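Local coordinates for protein putative rRNA methylase (Clostridium thermocellum ATCC 27405, PDB 3EEY) that binds S-adenosylmethionine and probably acts as a methyltransferase, with ribosomal RNA as its presumed substrate, at residues A[99-104]-A[137-142]. Sequence-based numbering, arbitrary orientation.
Sequences FNLGYL and VVIYYG. With SAM (S-adenosylmethionine), chain K.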
# COMPACT_ATOMS: atom_id res chain seq x y z
N PHE A 99 -9.80 -12.49 -1.94
CA PHE A 99 -11.18 -12.10 -1.63
C PHE A 99 -11.54 -10.84 -2.38
O PHE A 99 -10.77 -9.87 -2.42
CB PHE A 99 -11.34 -11.82 -0.13
CG PHE A 99 -11.37 -13.05 0.72
CD1 PHE A 99 -12.58 -13.65 1.04
CD2 PHE A 99 -10.20 -13.59 1.20
CE1 PHE A 99 -12.60 -14.78 1.83
CE2 PHE A 99 -10.21 -14.72 1.99
CZ PHE A 99 -11.40 -15.32 2.30
N ASN A 100 -12.71 -10.86 -2.99
CA ASN A 100 -13.27 -9.70 -3.65
C ASN A 100 -14.68 -9.49 -3.12
O ASN A 100 -15.60 -10.21 -3.50
CB ASN A 100 -13.25 -9.94 -5.16
CG ASN A 100 -13.06 -8.68 -5.95
OD1 ASN A 100 -14.01 -7.95 -6.20
ND2 ASN A 100 -11.82 -8.41 -6.36
N LEU A 101 -14.86 -8.53 -2.23
CA LEU A 101 -16.07 -8.44 -1.42
C LEU A 101 -17.16 -7.55 -2.01
O LEU A 101 -16.91 -6.40 -2.34
CB LEU A 101 -15.73 -7.95 -0.00
CG LEU A 101 -14.72 -8.73 0.83
CD1 LEU A 101 -14.71 -8.16 2.24
CD2 LEU A 101 -15.09 -10.20 0.85
N GLY A 102 -18.37 -8.09 -2.09
CA GLY A 102 -19.53 -7.37 -2.62
C GLY A 102 -20.47 -8.32 -3.34
O GLY A 102 -20.52 -9.50 -3.02
N TYR A 103 -21.21 -7.81 -4.32
CA TYR A 103 -22.11 -8.64 -5.15
C TYR A 103 -21.51 -8.97 -6.53
O TYR A 103 -20.53 -8.34 -6.94
CB TYR A 103 -23.50 -7.99 -5.31
CG TYR A 103 -23.48 -6.54 -5.74
CD1 TYR A 103 -23.80 -5.53 -4.84
CD2 TYR A 103 -23.14 -6.17 -7.05
CE1 TYR A 103 -23.78 -4.19 -5.22
CE2 TYR A 103 -23.12 -4.83 -7.44
CZ TYR A 103 -23.45 -3.84 -6.52
OH TYR A 103 -23.43 -2.51 -6.90
N LEU A 104 -22.12 -9.93 -7.22
CA LEU A 104 -21.74 -10.28 -8.60
C LEU A 104 -22.08 -9.17 -9.60
O LEU A 104 -23.24 -8.74 -9.67
CB LEU A 104 -22.40 -11.61 -9.01
CG LEU A 104 -22.27 -12.14 -10.45
CD1 LEU A 104 -20.84 -12.43 -10.84
CD2 LEU A 104 -23.11 -13.39 -10.64
N VAL A 137 -7.60 -8.81 0.07
CA VAL A 137 -9.03 -8.54 0.24
C VAL A 137 -9.34 -7.17 -0.39
O VAL A 137 -8.92 -6.13 0.12
CB VAL A 137 -9.44 -8.53 1.75
CG1 VAL A 137 -10.95 -8.51 1.90
CG2 VAL A 137 -8.86 -9.72 2.48
N VAL A 138 -10.04 -7.18 -1.53
CA VAL A 138 -10.54 -5.94 -2.10
C VAL A 138 -11.94 -5.72 -1.53
O VAL A 138 -12.84 -6.52 -1.73
CB VAL A 138 -10.54 -5.96 -3.66
CG1 VAL A 138 -11.00 -4.62 -4.21
CG2 VAL A 138 -9.15 -6.27 -4.19
N ILE A 139 -12.11 -4.64 -0.77
CA ILE A 139 -13.37 -4.35 -0.10
C ILE A 139 -14.12 -3.27 -0.86
O ILE A 139 -13.66 -2.14 -0.97
CB ILE A 139 -13.16 -3.90 1.38
CG1 ILE A 139 -12.40 -4.96 2.18
CG2 ILE A 139 -14.50 -3.58 2.04
CD1 ILE A 139 -11.91 -4.50 3.55
N TYR A 140 -15.28 -3.64 -1.40
CA TYR A 140 -16.21 -2.67 -1.98
C TYR A 140 -17.30 -2.37 -0.98
O TYR A 140 -17.73 -3.24 -0.23
CB TYR A 140 -16.86 -3.21 -3.23
CG TYR A 140 -15.91 -3.50 -4.36
CD1 TYR A 140 -15.77 -2.61 -5.42
CD2 TYR A 140 -15.17 -4.68 -4.40
CE1 TYR A 140 -14.91 -2.88 -6.48
CE2 TYR A 140 -14.31 -4.96 -5.45
CZ TYR A 140 -14.17 -4.05 -6.48
OH TYR A 140 -13.31 -4.33 -7.52
N TYR A 141 -17.76 -1.13 -1.00
CA TYR A 141 -18.70 -0.63 -0.01
C TYR A 141 -19.46 0.54 -0.61
O TYR A 141 -19.21 0.91 -1.75
CB TYR A 141 -17.97 -0.24 1.30
CG TYR A 141 -16.91 0.83 1.17
CD1 TYR A 141 -15.74 0.61 0.44
CD2 TYR A 141 -17.06 2.06 1.80
CE1 TYR A 141 -14.78 1.58 0.32
CE2 TYR A 141 -16.08 3.05 1.69
CZ TYR A 141 -14.94 2.80 0.95
OH TYR A 141 -13.95 3.76 0.82
N GLY A 142 -20.39 1.10 0.16
CA GLY A 142 -21.30 2.12 -0.36
C GLY A 142 -22.31 1.47 -1.28
O GLY A 142 -22.43 0.24 -1.29
N SAM K . -13.49 -11.88 -8.30
CA SAM K . -14.86 -11.78 -8.89
C SAM K . -14.81 -11.56 -10.41
O SAM K . -15.78 -11.11 -11.03
OXT SAM K . -13.80 -11.84 -11.04
CB SAM K . -15.68 -10.72 -8.17
CG SAM K . -16.35 -11.26 -6.91
SD SAM K . -17.96 -10.51 -6.56
CE SAM K . -17.44 -8.87 -6.00
C5' SAM K . -18.40 -11.36 -5.02
C4' SAM K . -18.75 -12.83 -5.30
O4' SAM K . -18.72 -13.60 -4.11
C3' SAM K . -20.15 -12.98 -5.89
O3' SAM K . -20.06 -13.76 -7.06
C2' SAM K . -20.95 -13.70 -4.82
O2' SAM K . -21.93 -14.57 -5.34
C1' SAM K . -19.85 -14.44 -4.07
N9 SAM K . -20.21 -14.79 -2.68
C8 SAM K . -21.12 -14.19 -1.85
N7 SAM K . -21.12 -14.85 -0.66
C5 SAM K . -20.21 -15.86 -0.74
C6 SAM K . -19.80 -16.84 0.16
N6 SAM K . -20.30 -16.92 1.39
N1 SAM K . -18.84 -17.74 -0.24
C2 SAM K . -18.29 -17.71 -1.50
N3 SAM K . -18.69 -16.73 -2.38
C4 SAM K . -19.64 -15.83 -2.00
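Two neighbouring parallel strands of a Rossmann-like, class I methyltransferase sheet, 94-101 and 133-139, end here side by side, their short axes only 9° apart; helix 115-128, which lies between them in sequence, packs on one face of the pair. Val138 is gripped through both of its backbone polar atoms: its N donates to Phe99 O from above the carbonyl plane, and its O takes Leu101 N at 2.9 Å, almost along the C=O axis. On the face under helix 115-128, Leu101 CD1 touches both Val137 CG1 (3.8 Å) and Ile139 CG1 (3.9 Å); the leucine side chain runs alongside that of Ile139 and crosses Val137 obliquely. Phe99 meets Val137 CG1 chiefly through its CB, while the ring leads off towards His83. On the other face, which meets helix 8-19, Asn100 and Val138 point the same way, and the amide ND2 lies alongside Val138, 3.9 Å from CB. OD1 turns to the Tyr140 ring, whose plane is 40° from the amide, and also lies 3.6 Å from SAM CE, the methyl carbon that a methyltransferase would hand on. Beyond Leu101 the strand gives way to the cofactor loop, where Tyr103 O comes within 3.3 Å of the same SAM CE. Tyr140 N gives Leu101 O a weak hydrogen bond, and that oxygen also sits near the plane of the Tyr140 ring, at its edge, 3.2 Å from CD2.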